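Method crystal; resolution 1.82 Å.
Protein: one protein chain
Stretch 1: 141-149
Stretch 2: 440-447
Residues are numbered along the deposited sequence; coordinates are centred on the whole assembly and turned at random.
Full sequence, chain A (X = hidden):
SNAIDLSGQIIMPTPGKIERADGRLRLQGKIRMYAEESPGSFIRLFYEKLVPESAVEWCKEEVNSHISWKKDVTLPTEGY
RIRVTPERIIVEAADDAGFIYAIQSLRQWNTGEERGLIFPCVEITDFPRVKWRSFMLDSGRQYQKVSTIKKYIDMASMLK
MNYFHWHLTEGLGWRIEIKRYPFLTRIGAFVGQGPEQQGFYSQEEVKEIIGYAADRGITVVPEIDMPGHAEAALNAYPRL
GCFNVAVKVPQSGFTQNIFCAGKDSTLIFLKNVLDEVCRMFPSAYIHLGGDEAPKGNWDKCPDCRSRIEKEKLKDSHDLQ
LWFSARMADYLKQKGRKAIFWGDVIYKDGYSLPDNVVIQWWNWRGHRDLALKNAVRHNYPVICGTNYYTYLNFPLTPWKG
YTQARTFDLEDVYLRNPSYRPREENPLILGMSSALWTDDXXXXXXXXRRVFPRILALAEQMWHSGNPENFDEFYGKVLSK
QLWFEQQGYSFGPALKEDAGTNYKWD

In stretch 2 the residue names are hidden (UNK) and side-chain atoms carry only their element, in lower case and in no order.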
# COMPACT_ATOMS: atom_id res chain seq x y z
N ARG A 141 -13.11 -0.77 -8.58
CA ARG A 141 -13.91 -1.76 -9.33
C ARG A 141 -14.83 -2.57 -8.42
O ARG A 141 -15.88 -3.06 -8.86
CB ARG A 141 -12.99 -2.72 -10.07
CG ARG A 141 -12.15 -2.06 -11.13
CD ARG A 141 -11.41 -3.08 -11.98
NE ARG A 141 -10.80 -2.45 -13.15
CZ ARG A 141 -9.69 -1.72 -13.10
NH1 ARG A 141 -9.21 -1.17 -14.22
NH2 ARG A 141 -9.06 -1.53 -11.95
N GLN A 142 -14.40 -2.73 -7.18
CA GLN A 142 -15.14 -3.50 -6.19
C GLN A 142 -15.21 -2.69 -4.91
O GLN A 142 -14.28 -1.96 -4.58
CB GLN A 142 -14.43 -4.83 -5.92
CG GLN A 142 -14.50 -5.83 -7.07
CD GLN A 142 -15.90 -6.32 -7.35
OE1 GLN A 142 -16.70 -6.49 -6.42
NE2 GLN A 142 -16.22 -6.55 -8.62
N TYR A 143 -16.31 -2.81 -4.18
CA TYR A 143 -16.41 -2.22 -2.85
C TYR A 143 -16.09 -3.29 -1.80
O TYR A 143 -16.64 -4.39 -1.86
CB TYR A 143 -17.83 -1.66 -2.63
CG TYR A 143 -18.12 -1.28 -1.19
CD1 TYR A 143 -17.68 -0.06 -0.66
CD2 TYR A 143 -18.81 -2.15 -0.35
CE1 TYR A 143 -17.94 0.28 0.66
CE2 TYR A 143 -19.07 -1.82 0.97
CZ TYR A 143 -18.63 -0.61 1.47
OH TYR A 143 -18.89 -0.30 2.79
N GLN A 144 -15.17 -2.97 -0.89
CA GLN A 144 -14.94 -3.84 0.27
C GLN A 144 -15.43 -3.13 1.52
O GLN A 144 -15.22 -1.92 1.68
CB GLN A 144 -13.45 -4.16 0.42
CG GLN A 144 -12.84 -4.84 -0.80
CD GLN A 144 -12.31 -3.85 -1.80
OE1 GLN A 144 -12.13 -2.68 -1.49
NE2 GLN A 144 -12.03 -4.32 -3.02
N LYS A 145 -16.06 -3.87 2.43
CA LYS A 145 -16.54 -3.24 3.65
C LYS A 145 -15.40 -2.69 4.50
O LYS A 145 -14.24 -3.09 4.34
CB LYS A 145 -17.47 -4.14 4.47
CG LYS A 145 -17.12 -5.60 4.53
CD LYS A 145 -18.38 -6.38 4.91
CE LYS A 145 -18.17 -7.88 4.82
NZ LYS A 145 -17.48 -8.43 6.02
N VAL A 146 -15.73 -1.76 5.39
CA VAL A 146 -14.71 -1.10 6.20
C VAL A 146 -13.86 -2.10 6.98
O VAL A 146 -12.64 -1.95 7.06
CB VAL A 146 -15.35 -0.07 7.15
CG1 VAL A 146 -14.34 0.42 8.17
CG2 VAL A 146 -15.91 1.09 6.36
N SER A 147 -14.49 -3.14 7.53
CA SER A 147 -13.72 -4.13 8.30
C SER A 147 -12.71 -4.86 7.42
O SER A 147 -11.67 -5.32 7.90
CB SER A 147 -14.65 -5.13 9.00
OG SER A 147 -15.46 -5.82 8.07
N THR A 148 -13.00 -4.97 6.12
CA THR A 148 -12.09 -5.61 5.18
C THR A 148 -10.95 -4.68 4.78
O THR A 148 -9.80 -5.12 4.66
CB THR A 148 -12.84 -6.13 3.94
OG1 THR A 148 -13.79 -7.14 4.34
CG2 THR A 148 -11.88 -6.73 2.92
N ILE A 149 -11.24 -3.39 4.60
CA ILE A 149 -10.16 -2.42 4.43
C ILE A 149 -9.22 -2.49 5.63
O ILE A 149 -7.99 -2.53 5.48
CB ILE A 149 -10.71 -0.99 4.28
CG1 ILE A 149 -11.67 -0.89 3.09
CG2 ILE A 149 -9.54 0.01 4.14
CD1 ILE A 149 -10.99 -1.13 1.73
N UNK A 440 -14.24 -9.10 -11.34
CA UNK A 440 -15.17 -9.46 -10.28
C UNK A 440 -14.55 -10.19 -9.09
O UNK A 440 -15.13 -11.15 -8.59
N UNK A 441 -13.38 -9.73 -8.65
CA UNK A 441 -12.76 -10.28 -7.45
C UNK A 441 -13.45 -9.73 -6.20
O UNK A 441 -13.22 -8.60 -5.80
c UNK A 441 -11.25 -9.97 -7.41
c UNK A 441 -10.55 -10.59 -8.61
c UNK A 441 -10.62 -10.47 -6.09
N UNK A 442 -14.32 -10.55 -5.61
CA UNK A 442 -15.07 -10.15 -4.42
C UNK A 442 -14.19 -10.38 -3.19
O UNK A 442 -13.09 -10.90 -3.31
c UNK A 442 -17.26 -10.77 -5.48
c UNK A 442 -16.34 -10.99 -4.29
o UNK A 442 -15.97 -12.37 -4.23
N UNK A 443 -14.68 -9.99 -2.02
CA UNK A 443 -13.85 -10.05 -0.81
C UNK A 443 -13.36 -11.46 -0.49
O UNK A 443 -12.22 -11.65 -0.04
c UNK A 443 -14.63 -9.52 0.40
c UNK A 443 -14.97 -8.03 0.33
o UNK A 443 -16.32 -6.53 1.57
c UNK A 443 -15.57 -7.52 1.62
o UNK A 443 -15.28 -8.10 2.69
N UNK A 444 -14.22 -12.45 -0.71
CA UNK A 444 -13.88 -13.85 -0.39
C UNK A 444 -12.80 -14.42 -1.31
O UNK A 444 -12.29 -15.53 -1.07
c UNK A 444 -15.13 -14.72 -0.50
o UNK A 444 -15.61 -14.75 -1.83
N UNK A 445 -12.45 -13.66 -2.35
CA UNK A 445 -11.49 -14.11 -3.37
C UNK A 445 -10.13 -13.47 -3.21
O UNK A 445 -9.17 -13.81 -3.92
c UNK A 445 -13.22 -14.69 -5.13
se UNK A 445 -14.15 -14.02 -6.70
c UNK A 445 -12.70 -14.02 -7.92
c UNK A 445 -12.04 -13.83 -4.77
N UNK A 446 -10.01 -12.55 -2.26
CA UNK A 446 -8.77 -11.79 -2.14
C UNK A 446 -7.60 -12.59 -1.56
O UNK A 446 -6.52 -12.61 -2.15
c UNK A 446 -8.98 -10.49 -1.33
c UNK A 446 -9.99 -9.59 -2.05
c UNK A 446 -7.66 -9.77 -1.13
c UNK A 446 -10.38 -8.32 -1.27
N UNK A 447 -7.79 -13.24 -0.41
CA UNK A 447 -6.66 -13.87 0.28
C UNK A 447 -5.93 -14.93 -0.56
O UNK A 447 -4.71 -15.03 -0.49
c UNK A 447 -7.33 -13.51 2.70
o UNK A 447 -7.89 -13.90 3.76
o UNK A 447 -6.96 -12.33 2.53
c UNK A 447 -7.11 -14.52 1.59
O HOH W 1 -18.27 -5.90 -0.34
O HOH W 2 -13.11 -7.17 -3.47

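Position 440 has backbone atoms and nothing beyond CA, so it is glycine, G440. Its phi of 77° is a value that by itself favours glycine. Its CA lies against the side chain of Q142.

Position 441 carries three carbons, one bonded to CA and bearing the other two. A fork at CB made of carbon alone identifies valine, V441, with chi1 at 176° (t). Its side chain comes no nearer to stretch 1 than 5.3 Å, from V441 CB to Q142 CG; the contact is made by its backbone, with V441 O 3.3 Å from Q142 CG.

At position 442 the first side-chain carbon bears one oxygen and one carbon. That branching is threonine, T442, with chi1 at 58° (p). Its CA-to-CB bond points away from stretch 1, although T442 CA and Q142 CA are 6.9 Å apart.

Position 443 shows three carbons in a row, the third carrying two oxygens. One oxygen is 2.8 Å from K145 N and the other 2.4 Å from T148 OG1. A carboxylate on a two-methylene arm is glutamate, E443; the oxygens are OE2 and OE1 respectively.

Position 444 has one carbon followed by one oxygen, hence serine, S444. It does not touch stretch 1.

Position 445 has an unbranched chain of two carbons, selenium and a terminal carbon: methionine in its selenomethionine form, M445. It too is out of reach, and M445 N donates to T442 O at 3.0 Å.

Position 446 has four carbons, forked at the first, with one arm two carbons long. This is isoleucine, I446; its CD1 approaches Q144 CG at 4.3 Å, a contact between carbons.

Position 447 has two carbons, the second bearing two oxygens. It is aspartate, D447, and makes no contact with stretch 1.

The contact centres on E443, which has the largest covered area of either stretch. Its extended chi2 (-172°) carries the carboxylate to the start of the helix at 146. K145, the N-cap residue, donates from N to E443 OE2 at 2.8 Å with an angle of 166°, nearly linear, while T148 OG1 donates to E443 OE1 over a very short 2.4 Å. K145 NZ, 4.0 Å from E443 OE1, adds a favourable charge but is beyond a salt bridge. Two waters extend the join: one donates to Y143 O (2.7 Å) and E443 OE2 (2.8 Å), the other accepts from Q144 NE2 (3.1 Å) and donates to V441 O (2.7 Å).

Stretch 2, residues 440-447: GVTESMID
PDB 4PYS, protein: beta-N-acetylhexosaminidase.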